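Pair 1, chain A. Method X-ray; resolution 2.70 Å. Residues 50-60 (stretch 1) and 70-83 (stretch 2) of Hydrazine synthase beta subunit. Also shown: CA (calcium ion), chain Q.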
# COMPACT_ATOMS: atom_id res chain seq x y z
N GLU A 50 -10.83 -67.55 -7.96
CA GLU A 50 -10.72 -66.86 -9.24
C GLU A 50 -11.66 -67.50 -10.25
O GLU A 50 -11.49 -68.67 -10.60
CB GLU A 50 -9.28 -66.87 -9.74
CG GLU A 50 -9.03 -66.05 -10.99
CD GLU A 50 -7.56 -65.95 -11.33
OE1 GLU A 50 -6.73 -66.48 -10.55
OE2 GLU A 50 -7.22 -65.33 -12.36
N VAL A 51 -12.65 -66.74 -10.72
CA VAL A 51 -13.66 -67.28 -11.62
C VAL A 51 -13.38 -66.91 -13.07
O VAL A 51 -13.26 -65.73 -13.41
CB VAL A 51 -15.07 -66.77 -11.25
CG1 VAL A 51 -16.10 -67.33 -12.21
CG2 VAL A 51 -15.40 -67.16 -9.81
N ALA A 52 -13.27 -67.92 -13.93
CA ALA A 52 -12.95 -67.70 -15.33
C ALA A 52 -14.11 -67.10 -16.11
O ALA A 52 -15.25 -67.55 -16.01
CB ALA A 52 -12.51 -69.01 -15.97
N VAL A 53 -13.81 -66.05 -16.88
CA VAL A 53 -14.77 -65.43 -17.77
C VAL A 53 -14.19 -65.34 -19.17
O VAL A 53 -13.12 -65.89 -19.44
CB VAL A 53 -15.18 -64.02 -17.30
CG1 VAL A 53 -15.97 -64.09 -16.00
CG2 VAL A 53 -13.94 -63.13 -17.14
N ARG A 54 -14.89 -64.66 -20.07
CA ARG A 54 -14.44 -64.52 -21.44
C ARG A 54 -13.28 -63.53 -21.54
O ARG A 54 -12.78 -63.04 -20.52
CB ARG A 54 -15.58 -64.07 -22.35
CG ARG A 54 -16.84 -64.92 -22.24
CD ARG A 54 -16.52 -66.41 -22.32
NE ARG A 54 -17.72 -67.23 -22.24
CZ ARG A 54 -17.72 -68.54 -22.03
NH1 ARG A 54 -16.57 -69.18 -21.87
NH2 ARG A 54 -18.86 -69.21 -21.97
N VAL A 55 -12.85 -63.24 -22.76
CA VAL A 55 -11.65 -62.45 -23.01
C VAL A 55 -11.75 -60.99 -22.56
O VAL A 55 -12.69 -60.28 -22.92
CB VAL A 55 -11.28 -62.48 -24.51
CG1 VAL A 55 -9.89 -61.91 -24.73
CG2 VAL A 55 -11.36 -63.91 -25.04
N GLN A 56 -10.77 -60.56 -21.77
CA GLN A 56 -10.57 -59.16 -21.40
C GLN A 56 -11.74 -58.51 -20.65
O GLN A 56 -12.36 -57.57 -21.16
CB GLN A 56 -10.26 -58.35 -22.67
CG GLN A 56 -9.69 -56.97 -22.44
CD GLN A 56 -9.24 -56.31 -23.72
OE1 GLN A 56 -8.74 -56.97 -24.63
NE2 GLN A 56 -9.43 -55.01 -23.79
N PRO A 57 -12.09 -59.03 -19.46
CA PRO A 57 -13.12 -58.29 -18.72
C PRO A 57 -12.64 -56.91 -18.26
O PRO A 57 -11.61 -56.83 -17.58
CB PRO A 57 -13.38 -59.20 -17.51
CG PRO A 57 -12.08 -59.91 -17.30
CD PRO A 57 -11.49 -60.12 -18.67
N GLU A 58 -13.35 -55.84 -18.61
CA GLU A 58 -13.08 -54.54 -18.00
C GLU A 58 -14.04 -54.00 -16.94
O GLU A 58 -13.78 -52.94 -16.36
CB GLU A 58 -12.90 -53.52 -19.12
CG GLU A 58 -11.65 -53.85 -19.91
CD GLU A 58 -11.41 -52.96 -21.09
OE1 GLU A 58 -12.29 -52.15 -21.44
OE2 GLU A 58 -10.30 -53.06 -21.66
N ALA A 59 -15.14 -54.70 -16.66
CA ALA A 59 -16.12 -54.17 -15.71
C ALA A 59 -17.01 -55.25 -15.10
O ALA A 59 -17.19 -56.32 -15.68
CB ALA A 59 -16.98 -53.11 -16.39
N SER A 60 -17.59 -54.94 -13.94
CA SER A 60 -18.52 -55.86 -13.28
C SER A 60 -19.53 -55.13 -12.39
O SER A 60 -19.22 -54.09 -11.82
CB SER A 60 -17.74 -56.89 -12.46
OG SER A 60 -16.91 -56.27 -11.50
N TYR A 70 -22.40 -59.69 -12.87
CA TYR A 70 -22.40 -59.47 -14.31
C TYR A 70 -21.10 -58.81 -14.75
O TYR A 70 -20.84 -57.66 -14.43
CB TYR A 70 -23.60 -58.60 -14.72
CG TYR A 70 -24.93 -59.33 -14.72
CD1 TYR A 70 -25.48 -59.81 -13.54
CD2 TYR A 70 -25.63 -59.52 -15.90
CE1 TYR A 70 -26.70 -60.47 -13.54
CE2 TYR A 70 -26.85 -60.17 -15.91
CZ TYR A 70 -27.38 -60.65 -14.72
OH TYR A 70 -28.59 -61.30 -14.73
N VAL A 71 -20.30 -59.55 -15.51
CA VAL A 71 -18.97 -59.10 -15.91
C VAL A 71 -18.96 -58.67 -17.37
O VAL A 71 -19.56 -59.33 -18.22
CB VAL A 71 -17.92 -60.20 -15.68
CG1 VAL A 71 -16.53 -59.69 -15.98
CG2 VAL A 71 -18.00 -60.72 -14.25
N CYS A 72 -18.28 -57.57 -17.67
CA CYS A 72 -18.18 -57.10 -19.04
C CYS A 72 -16.92 -57.60 -19.72
O CYS A 72 -15.82 -57.17 -19.39
CB CYS A 72 -18.20 -55.57 -19.09
SG CYS A 72 -19.84 -54.83 -19.03
N ASN A 73 -17.09 -58.49 -20.70
CA ASN A 73 -15.96 -58.96 -21.49
C ASN A 73 -15.85 -58.12 -22.76
O ASN A 73 -16.70 -58.20 -23.65
CB ASN A 73 -16.11 -60.44 -21.83
CG ASN A 73 -16.44 -61.29 -20.62
OD1 ASN A 73 -15.57 -61.59 -19.80
ND2 ASN A 73 -17.70 -61.69 -20.50
N ALA A 74 -14.79 -57.32 -22.81
CA ALA A 74 -14.64 -56.30 -23.84
C ALA A 74 -14.26 -56.86 -25.20
O ALA A 74 -14.87 -56.52 -26.21
CB ALA A 74 -13.61 -55.29 -23.39
N GLU A 75 -13.24 -57.72 -25.22
CA GLU A 75 -12.76 -58.28 -26.47
C GLU A 75 -13.75 -59.29 -27.03
O GLU A 75 -13.93 -59.39 -28.24
CB GLU A 75 -11.39 -58.94 -26.27
CG GLU A 75 -10.79 -59.52 -27.54
CD GLU A 75 -10.57 -58.47 -28.61
OE1 GLU A 75 -9.47 -57.89 -28.67
OE2 GLU A 75 -11.51 -58.22 -29.41
N SER A 76 -14.41 -60.02 -26.14
CA SER A 76 -15.39 -61.02 -26.54
C SER A 76 -16.69 -60.37 -27.00
O SER A 76 -17.58 -61.06 -27.49
CB SER A 76 -15.66 -62.00 -25.40
OG SER A 76 -14.47 -62.63 -24.97
N ASP A 77 -16.78 -59.06 -26.82
CA ASP A 77 -17.99 -58.31 -27.13
C ASP A 77 -19.19 -58.89 -26.38
O ASP A 77 -20.29 -58.96 -26.92
CB ASP A 77 -18.26 -58.30 -28.64
CG ASP A 77 -17.31 -57.39 -29.41
OD1 ASP A 77 -16.13 -57.77 -29.63
OD2 ASP A 77 -17.75 -56.30 -29.81
N SER A 78 -18.98 -59.32 -25.14
CA SER A 78 -20.02 -60.04 -24.42
C SER A 78 -20.11 -59.69 -22.93
O SER A 78 -19.36 -58.85 -22.43
CB SER A 78 -19.81 -61.55 -24.56
OG SER A 78 -18.62 -61.96 -23.91
N VAL A 79 -21.06 -60.33 -22.26
CA VAL A 79 -21.28 -60.15 -20.83
C VAL A 79 -21.48 -61.51 -20.16
O VAL A 79 -22.40 -62.25 -20.49
CB VAL A 79 -22.51 -59.27 -20.54
CG1 VAL A 79 -22.83 -59.26 -19.05
CG2 VAL A 79 -22.29 -57.85 -21.05
N SER A 80 -20.61 -61.84 -19.21
CA SER A 80 -20.71 -63.09 -18.48
C SER A 80 -21.60 -62.96 -17.25
O SER A 80 -21.57 -61.93 -16.57
CB SER A 80 -19.32 -63.58 -18.07
OG SER A 80 -18.48 -63.77 -19.20
N VAL A 81 -22.39 -63.99 -16.97
CA VAL A 81 -23.16 -64.04 -15.74
C VAL A 81 -22.53 -65.06 -14.79
O VAL A 81 -22.44 -66.24 -15.12
CB VAL A 81 -24.63 -64.39 -15.99
CG1 VAL A 81 -25.39 -64.44 -14.67
CG2 VAL A 81 -25.26 -63.38 -16.93
N VAL A 82 -22.12 -64.59 -13.62
CA VAL A 82 -21.39 -65.44 -12.68
C VAL A 82 -22.19 -65.73 -11.42
O VAL A 82 -22.75 -64.82 -10.81
CB VAL A 82 -20.05 -64.79 -12.28
CG1 VAL A 82 -19.34 -65.61 -11.21
CG2 VAL A 82 -19.15 -64.61 -13.50
N ASP A 83 -22.25 -67.00 -11.04
CA ASP A 83 -22.84 -67.38 -9.77
C ASP A 83 -21.80 -67.12 -8.68
O ASP A 83 -20.71 -67.70 -8.71
CB ASP A 83 -23.27 -68.85 -9.78
CG ASP A 83 -24.23 -69.19 -8.66
OD1 ASP A 83 -23.78 -69.28 -7.49
OD2 ASP A 83 -25.43 -69.39 -8.94
CA CA Q . -15.68 -55.43 -30.26
O HOH W 1 -13.48 -55.09 -31.14
O HOH W 2 -15.13 -56.26 -32.44
O HOH W 3 -14.54 -56.65 -28.60
O HOH W 4 -13.84 -54.44 -29.12

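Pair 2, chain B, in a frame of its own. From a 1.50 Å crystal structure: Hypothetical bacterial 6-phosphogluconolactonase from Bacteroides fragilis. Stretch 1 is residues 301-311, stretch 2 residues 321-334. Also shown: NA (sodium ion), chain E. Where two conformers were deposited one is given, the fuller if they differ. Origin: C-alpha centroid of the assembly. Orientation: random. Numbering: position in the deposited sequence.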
# COMPACT_ATOMS: atom_id res chain seq x y z
N TYR B 301 6.66 20.75 0.84
CA TYR B 301 7.50 19.57 1.01
C TYR B 301 7.87 19.45 2.47
O TYR B 301 8.27 20.45 3.10
CB TYR B 301 8.79 19.69 0.15
CG TYR B 301 9.46 18.35 -0.01
CD1 TYR B 301 9.06 17.47 -1.01
CD2 TYR B 301 10.49 17.95 0.84
CE1 TYR B 301 9.62 16.20 -1.13
CE2 TYR B 301 11.08 16.69 0.71
CZ TYR B 301 10.67 15.84 -0.30
OH TYR B 301 11.23 14.60 -0.46
N GLN B 302 7.75 18.24 3.02
CA GLN B 302 8.09 17.99 4.41
C GLN B 302 9.19 16.96 4.52
O GLN B 302 8.99 15.81 4.16
CB GLN B 302 6.84 17.53 5.18
CG GLN B 302 7.14 17.09 6.62
CD GLN B 302 7.56 18.23 7.51
OE1 GLN B 302 6.80 19.16 7.76
NE2 GLN B 302 8.78 18.20 8.00
N LEU B 303 10.33 17.36 5.06
CA LEU B 303 11.43 16.43 5.29
C LEU B 303 11.07 15.51 6.44
O LEU B 303 10.48 15.95 7.42
CB LEU B 303 12.72 17.18 5.59
CG LEU B 303 13.32 17.93 4.39
CD1 LEU B 303 14.46 18.84 4.84
CD2 LEU B 303 13.88 16.95 3.34
N THR B 304 11.41 14.24 6.30
CA THR B 304 11.07 13.28 7.35
C THR B 304 12.31 12.56 7.82
O THR B 304 13.41 12.82 7.34
CB THR B 304 10.08 12.22 6.76
OG1 THR B 304 10.70 11.54 5.67
CG2 THR B 304 8.74 12.80 6.32
N GLY B 305 12.09 11.59 8.69
CA GLY B 305 13.11 10.62 9.07
C GLY B 305 13.50 9.82 7.83
O GLY B 305 12.87 9.93 6.76
N ILE B 306 14.53 9.01 7.94
CA ILE B 306 15.09 8.32 6.78
C ILE B 306 14.32 7.11 6.36
O ILE B 306 14.00 6.23 7.17
CB ILE B 306 16.59 7.96 7.00
CG1 ILE B 306 17.39 9.20 7.49
CG2 ILE B 306 17.21 7.35 5.73
CD1 ILE B 306 17.32 10.50 6.61
N HIS B 307 14.10 7.03 5.04
CA HIS B 307 13.46 5.94 4.32
C HIS B 307 11.95 5.84 4.61
O HIS B 307 11.47 4.79 5.07
CB HIS B 307 14.19 4.61 4.55
CG HIS B 307 14.03 3.64 3.42
ND1 HIS B 307 14.94 3.61 2.37
CD2 HIS B 307 13.06 2.72 3.18
CE1 HIS B 307 14.52 2.64 1.56
NE2 HIS B 307 13.39 2.09 2.01
N PRO B 308 11.19 6.90 4.22
CA PRO B 308 9.71 6.87 4.35
C PRO B 308 9.07 6.02 3.26
O PRO B 308 8.47 6.52 2.32
CB PRO B 308 9.32 8.35 4.20
CG PRO B 308 10.38 8.92 3.30
CD PRO B 308 11.66 8.20 3.68
N ARG B 309 9.19 4.70 3.37
CA ARG B 309 8.64 3.78 2.37
C ARG B 309 7.08 3.72 2.38
O ARG B 309 6.45 3.34 1.39
CB ARG B 309 9.22 2.38 2.66
CG ARG B 309 8.63 1.21 1.89
CD ARG B 309 9.49 -0.05 2.09
NE ARG B 309 8.81 -1.24 1.56
CZ ARG B 309 9.24 -1.97 0.53
NH1 ARG B 309 10.39 -1.66 -0.08
NH2 ARG B 309 8.53 -3.01 0.10
N ASN B 310 6.48 4.09 3.52
CA ASN B 310 5.05 4.00 3.72
C ASN B 310 4.58 5.08 4.66
O ASN B 310 5.31 5.46 5.58
CB ASN B 310 4.72 2.61 4.31
CG ASN B 310 3.25 2.39 4.56
OD1 ASN B 310 2.72 2.74 5.62
ND2 ASN B 310 2.54 1.91 3.56
N PHE B 311 3.36 5.59 4.45
CA PHE B 311 2.77 6.52 5.38
C PHE B 311 1.26 6.33 5.31
O PHE B 311 0.77 5.52 4.52
CB PHE B 311 3.23 7.98 5.13
CG PHE B 311 2.79 8.61 3.84
CD1 PHE B 311 3.54 8.43 2.67
CD2 PHE B 311 1.67 9.42 3.79
CE1 PHE B 311 3.13 9.02 1.47
CE2 PHE B 311 1.25 10.00 2.58
CZ PHE B 311 1.99 9.79 1.43
N LEU B 321 1.00 10.06 9.31
CA LEU B 321 2.00 9.27 10.01
C LEU B 321 2.95 8.65 9.04
O LEU B 321 2.50 8.02 8.07
CB LEU B 321 1.33 8.16 10.84
CG LEU B 321 0.44 8.58 12.01
CD1 LEU B 321 -0.92 9.09 11.56
CD2 LEU B 321 0.16 7.39 12.92
N VAL B 322 4.26 8.85 9.26
CA VAL B 322 5.31 8.38 8.36
C VAL B 322 6.17 7.29 8.98
O VAL B 322 6.84 7.54 9.98
CB VAL B 322 6.22 9.53 7.87
CG1 VAL B 322 7.24 9.02 6.86
CG2 VAL B 322 5.40 10.67 7.29
N ALA B 323 6.19 6.10 8.37
CA ALA B 323 7.07 5.02 8.81
C ALA B 323 8.46 5.29 8.23
O ALA B 323 8.61 5.36 7.01
CB ALA B 323 6.54 3.68 8.33
N CYS B 324 9.47 5.46 9.10
CA CYS B 324 10.83 5.75 8.64
C CYS B 324 11.66 4.52 8.95
O CYS B 324 12.04 4.31 10.11
CB CYS B 324 11.37 7.01 9.31
SG CYS B 324 10.37 8.48 9.01
N ARG B 325 11.88 3.68 7.94
CA ARG B 325 12.54 2.40 8.11
C ARG B 325 13.93 2.53 8.73
O ARG B 325 14.26 1.75 9.62
CB ARG B 325 12.67 1.69 6.77
CG ARG B 325 13.17 0.23 6.88
CD ARG B 325 13.66 -0.28 5.55
NE ARG B 325 14.91 0.35 5.13
CZ ARG B 325 15.57 0.09 4.01
NH1 ARG B 325 15.11 -0.82 3.16
NH2 ARG B 325 16.69 0.74 3.72
N ASP B 326 14.73 3.50 8.26
CA ASP B 326 16.11 3.58 8.71
C ASP B 326 16.30 4.35 10.02
O ASP B 326 17.33 4.16 10.68
CB ASP B 326 16.98 4.15 7.60
CG ASP B 326 17.07 3.24 6.38
OD1 ASP B 326 16.67 2.05 6.49
OD2 ASP B 326 17.57 3.69 5.34
N THR B 327 15.32 5.16 10.43
CA THR B 327 15.40 5.92 11.68
C THR B 327 14.68 5.13 12.79
O THR B 327 14.70 5.51 13.96
CB THR B 327 14.82 7.33 11.47
OG1 THR B 327 15.49 7.90 10.34
CG2 THR B 327 15.06 8.25 12.67
N ASN B 328 14.03 4.02 12.42
CA ASN B 328 13.32 3.13 13.34
C ASN B 328 12.26 3.90 14.13
O ASN B 328 12.17 3.76 15.36
CB ASN B 328 14.31 2.40 14.28
CG ASN B 328 15.28 1.54 13.52
OD1 ASN B 328 14.91 0.84 12.57
ND2 ASN B 328 16.56 1.64 13.88
N VAL B 329 11.47 4.72 13.43
CA VAL B 329 10.42 5.54 14.05
C VAL B 329 9.23 5.71 13.13
O VAL B 329 9.36 5.62 11.91
CB VAL B 329 10.88 6.97 14.49
CG1 VAL B 329 11.88 6.94 15.65
CG2 VAL B 329 11.42 7.79 13.31
N ILE B 330 8.07 6.01 13.74
CA ILE B 330 6.86 6.43 13.06
C ILE B 330 6.72 7.89 13.45
O ILE B 330 6.51 8.17 14.64
CB ILE B 330 5.60 5.61 13.36
CG1 ILE B 330 5.79 4.19 12.87
CG2 ILE B 330 4.37 6.27 12.67
CD1 ILE B 330 4.86 3.16 13.64
N GLN B 331 6.92 8.83 12.51
CA GLN B 331 6.81 10.26 12.80
C GLN B 331 5.39 10.72 12.64
O GLN B 331 4.72 10.31 11.67
CB GLN B 331 7.69 11.04 11.85
CG GLN B 331 9.12 11.17 12.23
CD GLN B 331 9.73 12.11 11.23
OE1 GLN B 331 9.67 11.88 10.02
NE2 GLN B 331 10.25 13.23 11.68
N ILE B 332 4.92 11.59 13.54
CA ILE B 332 3.54 12.05 13.50
C ILE B 332 3.48 13.52 13.08
O ILE B 332 4.06 14.37 13.77
CB ILE B 332 2.83 11.84 14.88
CG1 ILE B 332 3.21 10.51 15.60
CG2 ILE B 332 1.31 12.06 14.78
CD1 ILE B 332 2.90 9.20 14.82
N PHE B 333 2.77 13.81 11.99
CA PHE B 333 2.60 15.18 11.49
C PHE B 333 1.16 15.62 11.57
O PHE B 333 0.25 14.88 11.21
CB PHE B 333 3.09 15.34 10.04
CG PHE B 333 4.55 15.07 9.85
CD1 PHE B 333 5.01 13.78 9.57
CD2 PHE B 333 5.48 16.10 9.92
CE1 PHE B 333 6.37 13.52 9.44
CE2 PHE B 333 6.85 15.84 9.81
CZ PHE B 333 7.28 14.56 9.52
N GLU B 334 0.94 16.83 12.05
CA GLU B 334 -0.40 17.40 12.04
C GLU B 334 -0.60 18.08 10.69
O GLU B 334 0.32 18.74 10.21
CB GLU B 334 -0.58 18.39 13.21
CG GLU B 334 -2.00 18.91 13.29
CD GLU B 334 -2.38 19.72 14.51
OE1 GLU B 334 -1.57 19.81 15.46
OE2 GLU B 334 -3.52 20.24 14.53
NA NA E . 6.21 21.27 7.37
O HOH W 5 8.23 21.54 5.80
O HOH W 6 11.52 15.46 9.94
O HOH W 7 17.78 4.43 2.95
O HOH W 8 9.11 2.86 5.82
O HOH W 9 7.31 22.28 9.09
O HOH W 10 5.23 23.60 6.59
O HOH W 11 4.93 21.10 5.06

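The sharpest difference sits where Arg54(A) of pair 1 matches Gly305(B) of pair 2. In pair 1 the CB of Arg54(A) points toward the second stretch and packs 3.2 Å from Ser76(A) OG, while the end of the side chain leads away. In pair 2 that space is taken by sulfur: Cys324(B) SG lies 3.5 Å from Gly305(B) CA, and a CB on the glycine would come within 2.8 Å of it, a clash. Gly305(B) N also donates a hydrogen bond to Gln331(B) OE1 at 2.8 Å.

Around this point the backbones agree closely, 14 central residues superposing at 0.5 Å. In each pair a strand, a loop and a second strand run beside a hairpin whose turn carries three residues with helical phi/psi. The rule for holding loop to turn is the same in both. A hydroxyl in the turn accepts a backbone NH: Val55(A) N to Ser76(A) OG at 2.8 Å, and Ile306(B) N to Thr327(B) OG1, also 2.8 Å. One residue on, a carbonyl receives the first amide of the turn, Ala74(A) N to Gln56(A) O at 2.9 Å and Arg325(B) N to His307(B) O at 3.1 Å. Gln56(A) and His307(B) both adopt positive phi and psi, and a proline follows each. Pro57(A) CB then meets Val71(A) CG1 at 3.5 Å, as Pro308(B) CB meets Val322(B) CG1 at 3.4 Å.

The side chain before the proline is handled differently. Gln56(A) points toward stretch 2 from its CA, its OE1 3.7 Å from Glu75(A) CB and its NE2 4.2 Å from Ala74(A) CB; Gln56(A) NE2 also donates to Glu58(A) OE2 at 3.0 Å. At the matching positions His307(B) and Arg325(B) form a stack: the guanidinium lies flat on the imidazole, centres 3.6 Å apart and planes at 3°. A salt bridge from Arg325(B) NE to Asp326(B) OD1, 2.8 Å, accompanies the stack, and a water links His307(B) ND1 to Asp326(B) OD2.

Toward the start of stretch 1, pair 1 relies on valines: Val51(A) CG1 meets Val82(A) CG1 at 3.8 Å, and Val53(A) CG1 lies 4.1 Å from Val82(A) CG2. Pair 2 places one large ring here, Phe333(B), whose CE2 is 3.4 Å from Gln302(B) CD and whose CZ is 3.9 Å from Thr304(B) CG2. The same glutamine binds sodium through OE1, and its NE2 donates to Leu303(B) O. The buried area is nearly equal, 748 and 750 Å²: a shared set of bonds accompanies the shared frame, while the side chains differ within it.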